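Long-range contacts in ESX secretion system protein EccC (Thermomonospora curvata, PDB 4NH0), which forms the cytoplasmic three-ATPase-domain motor of the ESX type VII secretion system, with weak intrinsic ATPase activity, and might act as its translocase subunit: residues A[903-909]-A[1139-1144]; A[942-948]-A[1073-1079]; A[426-431]-A[460-466]. The contacts are given in a common frame with arbitrary orientation. Numbering follows the deposited sequence.

Contact 1 (A[903-909]-A[1139-1144]); sequences LPNVLPA and LIQTAY. With ATP (adenosine-5'-triphosphate), chain F.
Gln1141 (chi1 t, chi2 p) lies over Leu903 and Pro904, its CB 3.8 Å from Leu903 CD2 and its CD 3.4 Å from Pro904 O. Its OE1 also accepts from Arg1127, outside the pair. Residues 1139-1144 are extended; 903-909 turns at Asn905 (phi/psi -67/-34), then runs parallel to them, Pro908 beside Tyr1144 with CA atoms 5.1 Å apart. Two backbone hydrogen bonds bracket that pair: Tyr1144 N to Leu907 O, short at 2.5 Å, and Ala909 N to Tyr1144 O at 3.2 Å. Around them Leu907 (t, p) brings its CG 4.2 Å from Ala1143 CB, and Val906 CG2 lies 4.0 Å from Tyr1144 CB. Tyr1144 takes chi1 t, its ring leading away from 903-909 to lie beside the adenine. The strand end also serves the nucleotide: ATP N6 donates to Thr1142 O at 3.2 Å, and ATP C2 lies 3.6 Å from Asn905 O, so both segments line the base pocket of the third FtsK domain. Ala1143 O accepts a hydrogen bond from Asn956 ND2, and Asn956 N is hydrogen-bonded to ATP. Strand 1136-1144 lies between strands 922-927 and 1127-1132, while helix 954-968 meets Ala909, Thr1142, Ala1143 and Tyr1144.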
loop_
_atom_site.group_PDB
_atom_site.type_symbol
_atom_site.label_atom_id
_atom_site.label_comp_id
_atom_site.label_asym_id
_atom_site.label_seq_id
_atom_site.Cartn_x
_atom_site.Cartn_y
_atom_site.Cartn_z
ATOM N N LEU A 903 24.544 2.244 17.780
ATOM C CA LEU A 903 25.436 2.446 18.911
ATOM C C LEU A 903 25.954 1.109 19.420
ATOM O O LEU A 903 25.170 0.220 19.750
ATOM C CB LEU A 903 24.726 3.199 20.035
ATOM C CG LEU A 903 24.539 4.704 19.851
ATOM C CD1 LEU A 903 23.833 5.301 21.055
ATOM C CD2 LEU A 903 25.879 5.377 19.632
ATOM N N PRO A 904 27.283 0.962 19.478
ATOM C CA PRO A 904 27.922 -0.276 19.929
ATOM C C PRO A 904 27.597 -0.588 21.383
ATOM O O PRO A 904 27.437 0.332 22.181
ATOM C CB PRO A 904 29.418 0.017 19.763
ATOM C CG PRO A 904 29.487 1.163 18.809
ATOM C CD PRO A 904 28.271 1.978 19.080
ATOM N N ASN A 905 27.493 -1.871 21.715
ATOM C CA ASN A 905 27.347 -2.278 23.104
ATOM C C ASN A 905 28.620 -1.950 23.867
ATOM O O ASN A 905 28.585 -1.600 25.045
ATOM C CB ASN A 905 27.030 -3.771 23.205
ATOM C CG ASN A 905 25.623 -4.099 22.750
ATOM O OD1 ASN A 905 24.693 -3.318 22.957
ATOM N ND2 ASN A 905 25.457 -5.259 22.125
ATOM N N VAL A 906 29.748 -2.062 23.174
ATOM C CA VAL A 906 31.037 -1.682 23.728
ATOM C C VAL A 906 31.840 -0.892 22.698
ATOM O O VAL A 906 32.102 -1.370 21.596
ATOM C CB VAL A 906 31.843 -2.915 24.193
ATOM C CG1 VAL A 906 31.741 -4.044 23.176
ATOM C CG2 VAL A 906 33.293 -2.539 24.454
ATOM N N LEU A 907 32.208 0.331 23.058
ATOM C CA LEU A 907 32.997 1.181 22.180
ATOM C C LEU A 907 34.420 1.303 22.701
ATOM O O LEU A 907 34.645 1.869 23.766
ATOM C CB LEU A 907 32.359 2.565 22.052
ATOM C CG LEU A 907 33.165 3.614 21.287
ATOM C CD1 LEU A 907 33.350 3.191 19.843
ATOM C CD2 LEU A 907 32.495 4.973 21.365
ATOM N N PRO A 908 35.389 0.751 21.959
ATOM C CA PRO A 908 36.794 0.851 22.364
ATOM C C PRO A 908 37.296 2.289 22.317
ATOM O O PRO A 908 36.953 3.026 21.397
ATOM C CB PRO A 908 37.519 -0.015 21.331
ATOM C CG PRO A 908 36.471 -0.934 20.799
ATOM C CD PRO A 908 35.215 -0.125 20.791
ATOM N N ALA A 909 38.101 2.676 23.300
ATOM C CA ALA A 909 38.636 4.031 23.364
ATOM C C ALA A 909 39.613 4.300 22.226
ATOM O O ALA A 909 39.918 5.450 21.917
ATOM C CB ALA A 909 39.312 4.267 24.703
ATOM N N LEU A 1139 21.791 11.802 23.085
ATOM C CA LEU A 1139 22.094 10.436 23.492
ATOM C C LEU A 1139 23.420 9.976 22.899
ATOM O O LEU A 1139 23.592 9.962 21.681
ATOM C CB LEU A 1139 20.972 9.487 23.075
ATOM C CG LEU A 1139 21.190 8.012 23.415
ATOM C CD1 LEU A 1139 21.342 7.825 24.911
ATOM C CD2 LEU A 1139 20.051 7.164 22.883
ATOM N N ILE A 1140 24.357 9.607 23.765
ATOM C CA ILE A 1140 25.674 9.164 23.322
ATOM C C ILE A 1140 26.061 7.820 23.927
ATOM O O ILE A 1140 25.384 7.307 24.814
ATOM C CB ILE A 1140 26.771 10.185 23.682
ATOM C CG1 ILE A 1140 27.076 10.137 25.181
ATOM C CG2 ILE A 1140 26.372 11.584 23.247
ATOM C CD1 ILE A 1140 28.314 10.905 25.573
ATOM N N GLN A 1141 27.159 7.260 23.435
ATOM C CA GLN A 1141 27.730 6.039 23.991
ATOM C C GLN A 1141 29.187 6.279 24.360
ATOM O O GLN A 1141 30.003 6.595 23.500
ATOM C CB GLN A 1141 27.618 4.885 22.996
ATOM C CG GLN A 1141 28.401 3.647 23.395
ATOM C CD GLN A 1141 27.708 2.833 24.464
ATOM O OE1 GLN A 1141 26.487 2.870 24.594
ATOM N NE2 GLN A 1141 28.488 2.089 25.238
ATOM N N THR A 1142 29.510 6.140 25.641
ATOM C CA THR A 1142 30.869 6.385 26.105
ATOM C C THR A 1142 31.789 5.220 25.758
ATOM O O THR A 1142 31.331 4.102 25.528
ATOM C CB THR A 1142 30.913 6.634 27.622
ATOM O OG1 THR A 1142 30.309 5.533 28.309
ATOM C CG2 THR A 1142 30.166 7.905 27.966
ATOM N N ALA A 1143 33.089 5.495 25.722
ATOM C CA ALA A 1143 34.068 4.502 25.303
ATOM C C ALA A 1143 34.591 3.673 26.470
ATOM O O ALA A 1143 34.687 4.159 27.595
ATOM C CB ALA A 1143 35.219 5.176 24.585
ATOM N N TYR A 1144 34.935 2.422 26.188
ATOM C CA TYR A 1144 35.444 1.511 27.205
ATOM C C TYR A 1144 36.968 1.474 27.206
ATOM O O TYR A 1144 37.595 1.306 26.162
ATOM C CB TYR A 1144 34.883 0.105 26.989
ATOM C CG TYR A 1144 35.428 -0.932 27.943
ATOM C CD1 TYR A 1144 35.070 -0.925 29.284
ATOM C CD2 TYR A 1144 36.291 -1.925 27.503
ATOM C CE1 TYR A 1144 35.563 -1.871 30.161
ATOM C CE2 TYR A 1144 36.788 -2.876 28.372
ATOM C CZ TYR A 1144 36.421 -2.844 29.700
ATOM O OH TYR A 1144 36.913 -3.788 30.570
HETATM P PG ATP F . 30.258 0.968 40.697
HETATM O O1G ATP F . 31.457 0.055 40.630
HETATM O O2G ATP F . 29.024 0.342 41.301
HETATM O O3G ATP F . 30.572 2.351 41.208
HETATM P PB ATP F . 30.925 1.846 38.136
HETATM O O1B ATP F . 32.272 1.937 38.807
HETATM O O2B ATP F . 30.301 3.080 37.546
HETATM O O3B ATP F . 29.862 1.206 39.157
HETATM P PA ATP F . 32.390 0.567 36.157
HETATM O O1A ATP F . 32.665 1.824 35.372
HETATM O O2A ATP F . 33.424 0.063 37.131
HETATM O O3A ATP F . 31.005 0.770 36.947
HETATM O "O5'" ATP F . 32.028 -0.607 35.123
HETATM C "C5'" ATP F . 31.286 -1.746 35.546
HETATM C "C4'" ATP F . 31.095 -2.653 34.340
HETATM O "O4'" ATP F . 30.542 -1.890 33.267
HETATM C "C3'" ATP F . 32.422 -3.215 33.864
HETATM O "O3'" ATP F . 32.428 -4.637 34.015
HETATM C "C2'" ATP F . 32.534 -2.852 32.398
HETATM O "O2'" ATP F . 32.663 -4.040 31.614
HETATM C "C1'" ATP F . 31.242 -2.134 32.046
HETATM N N9 ATP F . 31.541 -0.843 31.377
HETATM C C8 ATP F . 32.091 0.234 31.966
HETATM N N7 ATP F . 32.235 1.255 31.085
HETATM C C5 ATP F . 31.769 0.832 29.897
HETATM C C6 ATP F . 31.625 1.409 28.542
HETATM N N6 ATP F . 32.021 2.677 28.275
HETATM N N1 ATP F . 31.088 0.630 27.580
HETATM C C2 ATP F . 30.692 -0.630 27.833
HETATM N N3 ATP F . 30.793 -1.217 29.038
HETATM C C4 ATP F . 31.315 -0.551 30.094
#

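Contact 2 (A[942-948]-A[1073-1079]); sequences PHFLVFG and HLIIARS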
loop_
_atom_site.group_PDB
_atom_site.type_symbol
_atom_site.label_atom_id
_atom_site.label_comp_id
_atom_site.label_asym_id
_atom_site.label_seq_id
_atom_site.Cartn_x
_atom_site.Cartn_y
_atom_site.Cartn_z
ATOM N N PRO A 942 34.835 24.719 32.299
ATOM C CA PRO A 942 35.813 24.163 33.241
ATOM C C PRO A 942 35.389 22.880 33.957
ATOM O O PRO A 942 36.262 22.121 34.374
ATOM C CB PRO A 942 35.990 25.295 34.256
ATOM C CG PRO A 942 34.710 26.036 34.214
ATOM C CD PRO A 942 34.255 25.981 32.789
ATOM N N HIS A 943 34.091 22.634 34.100
ATOM C CA HIS A 943 33.633 21.517 34.923
ATOM C C HIS A 943 32.893 20.438 34.137
ATOM O O HIS A 943 32.493 20.648 32.994
ATOM C CB HIS A 943 32.734 22.031 36.048
ATOM C CG HIS A 943 33.330 23.163 36.825
ATOM N ND1 HIS A 943 34.353 22.987 37.731
ATOM C CD2 HIS A 943 33.044 24.486 36.833
ATOM C CE1 HIS A 943 34.674 24.153 38.262
ATOM N NE2 HIS A 943 33.894 25.079 37.735
ATOM N N PHE A 944 32.718 19.281 34.769
ATOM C CA PHE A 944 31.952 18.182 34.190
ATOM C C PHE A 944 31.332 17.325 35.291
ATOM O O PHE A 944 31.941 17.111 36.336
ATOM C CB PHE A 944 32.831 17.321 33.283
ATOM C CG PHE A 944 32.119 16.135 32.698
ATOM C CD1 PHE A 944 31.243 16.291 31.638
ATOM C CD2 PHE A 944 32.323 14.865 33.207
ATOM C CE1 PHE A 944 30.585 15.206 31.100
ATOM C CE2 PHE A 944 31.668 13.777 32.673
ATOM C CZ PHE A 944 30.798 13.947 31.618
ATOM N N LEU A 945 30.123 16.830 35.043
ATOM C CA LEU A 945 29.377 16.077 36.046
ATOM C C LEU A 945 28.627 14.904 35.422
ATOM O O LEU A 945 28.027 15.041 34.360
ATOM C CB LEU A 945 28.400 17.007 36.770
ATOM C CG LEU A 945 27.503 16.419 37.858
ATOM C CD1 LEU A 945 28.334 15.785 38.957
ATOM C CD2 LEU A 945 26.598 17.499 38.425
ATOM N N VAL A 946 28.656 13.750 36.082
ATOM C CA VAL A 946 28.002 12.561 35.542
ATOM C C VAL A 946 27.255 11.754 36.608
ATOM O O VAL A 946 27.806 11.423 37.656
ATOM C CB VAL A 946 29.026 11.644 34.828
ATOM C CG1 VAL A 946 30.255 11.423 35.693
ATOM C CG2 VAL A 946 28.391 10.319 34.439
ATOM N N PHE A 947 25.988 11.454 36.328
ATOM C CA PHE A 947 25.172 10.616 37.202
ATOM C C PHE A 947 24.961 9.239 36.580
ATOM O O PHE A 947 24.976 9.095 35.359
ATOM C CB PHE A 947 23.814 11.268 37.474
ATOM C CG PHE A 947 23.900 12.588 38.183
ATOM C CD1 PHE A 947 23.913 12.647 39.566
ATOM C CD2 PHE A 947 23.948 13.772 37.468
ATOM C CE1 PHE A 947 23.986 13.860 40.221
ATOM C CE2 PHE A 947 24.020 14.987 38.117
ATOM C CZ PHE A 947 24.039 15.030 39.495
ATOM N N GLY A 948 24.755 8.230 37.422
ATOM C CA GLY A 948 24.510 6.881 36.943
ATOM C C GLY A 948 24.409 5.864 38.063
ATOM O O GLY A 948 25.078 5.991 39.086
ATOM N N HIS A 1073 39.333 22.909 37.984
ATOM C CA HIS A 1073 38.427 22.059 37.221
ATOM C C HIS A 1073 37.835 20.967 38.106
ATOM O O HIS A 1073 38.557 20.293 38.840
ATOM C CB HIS A 1073 39.148 21.429 36.030
ATOM C CG HIS A 1073 39.671 22.423 35.041
ATOM N ND1 HIS A 1073 38.844 23.228 34.288
ATOM C CD2 HIS A 1073 40.936 22.738 34.678
ATOM C CE1 HIS A 1073 39.578 23.999 33.506
ATOM N NE2 HIS A 1073 40.850 23.722 33.723
ATOM N N LEU A 1074 36.519 20.796 38.033
ATOM C CA LEU A 1074 35.840 19.770 38.815
ATOM C C LEU A 1074 35.270 18.675 37.925
ATOM O O LEU A 1074 34.451 18.936 37.045
ATOM C CB LEU A 1074 34.723 20.389 39.659
ATOM C CG LEU A 1074 35.023 20.599 41.142
ATOM C CD1 LEU A 1074 35.193 19.262 41.841
ATOM C CD2 LEU A 1074 36.262 21.458 41.325
ATOM N N ILE A 1075 35.714 17.446 38.161
ATOM C CA ILE A 1075 35.210 16.290 37.434
ATOM C C ILE A 1075 34.612 15.304 38.428
ATOM O O ILE A 1075 35.335 14.623 39.154
ATOM C CB ILE A 1075 36.317 15.608 36.614
ATOM C CG1 ILE A 1075 37.068 16.644 35.777
ATOM C CG2 ILE A 1075 35.729 14.528 35.724
ATOM C CD1 ILE A 1075 38.182 16.067 34.947
ATOM N N ILE A 1076 33.284 15.233 38.456
ATOM C CA ILE A 1076 32.578 14.532 39.520
ATOM C C ILE A 1076 31.665 13.423 39.004
ATOM O O ILE A 1076 30.948 13.602 38.022
ATOM C CB ILE A 1076 31.736 15.525 40.353
ATOM C CG1 ILE A 1076 32.627 16.614 40.949
ATOM C CG2 ILE A 1076 30.982 14.811 41.455
ATOM C CD1 ILE A 1076 31.866 17.662 41.721
ATOM N N ALA A 1077 31.705 12.274 39.674
ATOM C CA ALA A 1077 30.775 11.186 39.404
ATOM C C ALA A 1077 29.972 10.858 40.656
ATOM O O ALA A 1077 30.531 10.736 41.745
ATOM C CB ALA A 1077 31.514 9.960 38.917
ATOM N N ARG A 1078 28.660 10.711 40.500
ATOM C CA ARG A 1078 27.798 10.403 41.632
ATOM C C ARG A 1078 26.818 9.287 41.296
ATOM O O ARG A 1078 26.362 9.172 40.159
ATOM C CB ARG A 1078 27.033 11.651 42.079
ATOM C CG ARG A 1078 26.301 11.478 43.399
ATOM C CD ARG A 1078 25.384 12.646 43.702
ATOM N NE ARG A 1078 24.696 12.460 44.976
ATOM C CZ ARG A 1078 23.762 11.538 45.187
ATOM N NH1 ARG A 1078 23.404 10.718 44.210
ATOM N NH2 ARG A 1078 23.187 11.435 46.376
ATOM N N SER A 1079 26.495 8.466 42.291
ATOM C CA SER A 1079 25.523 7.396 42.116
ATOM C C SER A 1079 24.138 7.958 41.829
ATOM O O SER A 1079 23.913 9.164 41.924
ATOM C CB SER A 1079 25.476 6.498 43.352
ATOM O OG SER A 1079 24.534 5.453 43.183
#
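His1073 opens the pairing with its side chain, ND1 donating to Pro942 O at 2.8 Å; its NE2 bonds to Glu1039 and its ring stacks on Phe1041. Leu1074 N makes a weak 3.1 Å hydrogen bond to the His943 side chain at ND1; from Leu1074 O, which accepts from Phe944 N at 2.9 Å, the pairing is main chain to main chain. Ile1075 CG2 lies 4.2 Å from Phe944 CD2, at the ring edge. Ile1076 hydrogen-bonds to the residues flanking Leu945, its N to Phe944 O at 3.1 Å and its O to Val946 N at 3.0 Å. This is the parallel-strand pattern, and strands 944-947 and 1073-1078 run 5° apart, axes 5.0 Å apart at closest approach, in the central sheet of an FtsK/SpoIIIE P-loop NTPase domain. Ile1076 and Leu945 share the face covered by helix 1090-1097; Ala1077 CB and Val946 CG1, 3.8 Å apart, share the other, against helix 954-968. Arg1078 N closes on Val946 O at 3.1 Å, its CD lies 3.9 Å from Phe947 CE1, and its guanidinium bonds to Gly1081 O. Ser1079 CA lies 3.4 Å from Gly948 O, at the start of the Walker A segment leading to Cys952 and Lys954 of the ATP site.

Contact 3 (A[426-431]-A[460-466]); sequences FSELLS and RLEEGKL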
loop_
_atom_site.group_PDB
_atom_site.type_symbol
_atom_site.label_atom_id
_atom_site.label_comp_id
_atom_site.label_asym_id
_atom_site.label_seq_id
_atom_site.Cartn_x
_atom_site.Cartn_y
_atom_site.Cartn_z
ATOM N N PHE A 426 -36.554 -7.483 -14.860
ATOM C CA PHE A 426 -36.155 -6.087 -14.978
ATOM C C PHE A 426 -37.050 -5.191 -14.131
ATOM O O PHE A 426 -36.683 -4.061 -13.808
ATOM C CB PHE A 426 -36.194 -5.637 -16.437
ATOM C CG PHE A 426 -37.576 -5.360 -16.950
ATOM C CD1 PHE A 426 -38.427 -6.398 -17.287
ATOM C CD2 PHE A 426 -38.023 -4.059 -17.103
ATOM C CE1 PHE A 426 -39.697 -6.144 -17.760
ATOM C CE2 PHE A 426 -39.292 -3.798 -17.576
ATOM C CZ PHE A 426 -40.129 -4.842 -17.906
ATOM N N SER A 427 -38.226 -5.700 -13.778
ATOM C CA SER A 427 -39.179 -4.945 -12.973
ATOM C C SER A 427 -38.648 -4.702 -11.567
ATOM O O SER A 427 -38.631 -3.568 -11.090
ATOM C CB SER A 427 -40.519 -5.675 -12.906
ATOM O OG SER A 427 -41.439 -4.980 -12.083
ATOM N N GLU A 428 -38.214 -5.769 -10.905
ATOM C CA GLU A 428 -37.672 -5.649 -9.556
ATOM C C GLU A 428 -36.212 -5.211 -9.591
ATOM O O GLU A 428 -35.573 -5.065 -8.550
ATOM C CB GLU A 428 -37.819 -6.966 -8.793
ATOM C CG GLU A 428 -38.822 -6.892 -7.649
ATOM C CD GLU A 428 -38.956 -8.199 -6.897
ATOM O OE1 GLU A 428 -38.421 -9.221 -7.374
ATOM O OE2 GLU A 428 -39.598 -8.205 -5.825
ATOM N N LEU A 429 -35.691 -5.004 -10.795
ATOM C CA LEU A 429 -34.367 -4.424 -10.962
ATOM C C LEU A 429 -34.487 -2.906 -10.920
ATOM O O LEU A 429 -33.704 -2.229 -10.254
ATOM C CB LEU A 429 -33.729 -4.887 -12.276
ATOM C CG LEU A 429 -32.276 -4.491 -12.567
ATOM C CD1 LEU A 429 -31.604 -5.556 -13.415
ATOM C CD2 LEU A 429 -32.188 -3.142 -13.267
ATOM N N LEU A 430 -35.477 -2.380 -11.634
ATOM C CA LEU A 430 -35.716 -0.943 -11.677
ATOM C C LEU A 430 -36.213 -0.422 -10.334
ATOM O O LEU A 430 -35.980 0.733 -9.983
ATOM C CB LEU A 430 -36.721 -0.597 -12.777
ATOM C CG LEU A 430 -36.226 -0.748 -14.216
ATOM C CD1 LEU A 430 -37.321 -0.374 -15.202
ATOM C CD2 LEU A 430 -34.988 0.101 -14.443
ATOM N N SER A 431 -36.897 -1.277 -9.580
ATOM C CA SER A 431 -37.371 -0.902 -8.254
ATOM C C SER A 431 -36.227 -0.962 -7.248
ATOM O O SER A 431 -36.395 -0.627 -6.076
ATOM C CB SER A 431 -38.521 -1.805 -7.809
ATOM O OG SER A 431 -38.072 -3.127 -7.571
ATOM N N ARG A 460 -43.585 -10.168 -12.860
ATOM C CA ARG A 460 -44.727 -9.274 -12.714
ATOM C C ARG A 460 -44.343 -7.828 -13.020
ATOM O O ARG A 460 -43.202 -7.419 -12.805
ATOM C CB ARG A 460 -45.314 -9.381 -11.305
ATOM C CG ARG A 460 -46.509 -8.479 -11.084
ATOM C CD ARG A 460 -47.221 -8.747 -9.782
ATOM N NE ARG A 460 -46.918 -10.064 -9.237
ATOM C CZ ARG A 460 -47.334 -10.479 -8.046
ATOM N NH1 ARG A 460 -48.078 -9.679 -7.293
ATOM N NH2 ARG A 460 -47.019 -11.691 -7.612
ATOM N N LEU A 461 -45.308 -7.059 -13.516
ATOM C CA LEU A 461 -45.067 -5.693 -13.962
ATOM C C LEU A 461 -46.072 -4.694 -13.387
ATOM O O LEU A 461 -47.211 -5.048 -13.084
ATOM C CB LEU A 461 -45.112 -5.643 -15.489
ATOM C CG LEU A 461 -44.477 -4.445 -16.188
ATOM C CD1 LEU A 461 -42.976 -4.469 -15.989
ATOM C CD2 LEU A 461 -44.827 -4.448 -17.667
ATOM N N GLU A 462 -45.634 -3.448 -13.226
ATOM C CA GLU A 462 -46.534 -2.333 -12.949
ATOM C C GLU A 462 -46.288 -1.231 -13.987
ATOM O O GLU A 462 -45.163 -1.046 -14.451
ATOM C CB GLU A 462 -46.351 -1.798 -11.529
ATOM C CG GLU A 462 -45.817 -2.812 -10.530
ATOM C CD GLU A 462 -46.276 -2.522 -9.115
ATOM O OE1 GLU A 462 -46.815 -1.420 -8.888
ATOM O OE2 GLU A 462 -46.100 -3.390 -8.233
ATOM N N GLU A 463 -47.349 -0.507 -14.340
ATOM C CA GLU A 463 -47.364 0.369 -15.517
ATOM C C GLU A 463 -46.292 1.455 -15.524
ATOM O O GLU A 463 -45.828 1.871 -16.598
ATOM C CB GLU A 463 -48.758 1.004 -15.668
ATOM C CG GLU A 463 -49.196 1.925 -14.531
ATOM C CD GLU A 463 -50.596 2.486 -14.748
ATOM O OE1 GLU A 463 -51.025 2.558 -15.919
ATOM O OE2 GLU A 463 -51.273 2.840 -13.756
ATOM N N GLY A 464 -45.883 1.886 -14.336
ATOM C CA GLY A 464 -44.894 2.938 -14.224
ATOM C C GLY A 464 -43.523 2.553 -14.743
ATOM O O GLY A 464 -42.751 3.413 -15.168
ATOM N N LYS A 465 -43.229 1.256 -14.727
ATOM C CA LYS A 465 -41.910 0.759 -15.108
ATOM C C LYS A 465 -41.590 0.967 -16.587
ATOM O O LYS A 465 -40.423 1.013 -16.974
ATOM C CB LYS A 465 -41.789 -0.728 -14.771
ATOM C CG LYS A 465 -41.966 -1.048 -13.299
ATOM C CD LYS A 465 -40.869 -0.417 -12.461
ATOM C CE LYS A 465 -41.053 -0.737 -10.987
ATOM N NZ LYS A 465 -41.047 -2.203 -10.728
ATOM N N LEU A 466 -42.627 1.089 -17.409
ATOM C CA LEU A 466 -42.443 1.195 -18.853
ATOM C C LEU A 466 -42.408 2.644 -19.327
ATOM O O LEU A 466 -42.763 2.937 -20.468
ATOM C CB LEU A 466 -43.555 0.442 -19.586
ATOM C CG LEU A 466 -43.787 -1.011 -19.167
ATOM C CD1 LEU A 466 -44.868 -1.648 -20.026
ATOM C CD2 LEU A 466 -42.495 -1.805 -19.246
#
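A mixed contact, hydrogen bonds from a lysine over apolar packing, joins the short helix 427-430 to the loop that follows strand 452-458 in the first FtsK domain. Lys465, on a 3-10 turn at 463-465, curls its side chain (m, m, t, p) to bring NZ 2.8 Å from Ser427 O, with a weak bond of 3.1 Å from NZ to Ser427 OG. That carbonyl also accepts from Ser431 N, one turn on, so the ammonium adds a second donor to it. Ser427 OG in turn donates weakly to Arg460 O at 3.1 Å, linking the two ends of the loop segment through one hydroxyl. Beneath this polar layer Phe426 CZ packs 3.5 Å from Leu461 CD1 and 4.1 Å from Leu466 CD2, all three side chains resting on Leu308 of strand 306-310. Leu430 CB lies 4.2 Å from Lys465 CD. Phe426 directly follows Glu425, the inferred active-site residue just after strand 418-424; the pairing thus belongs to the loops at the C-terminal ends of the parallel strands of a P-loop NTPase sheet.

Overall arrangement
From the N terminus, contact 3 comes first, closing a short loop of 28 residues, including helix 437-450 and strand 452-458, within the first FtsK domain. The chain then passes through the second FtsK domain before contact 1 opens at 903-909. Its loop of 229 residues ends near the C terminus and encloses contact 2, which spans 124 residues. These two serve one mixed sheet: contact 2 joins strands of its parallel part, contact 1 brings the incoming chain to strand 1136-1144. Their centres lie 18 Å apart, whereas the centre of contact 3 is 81 Å from that of contact 1 and 90 Å from that of contact 2. None of the three joins one FtsK domain to another.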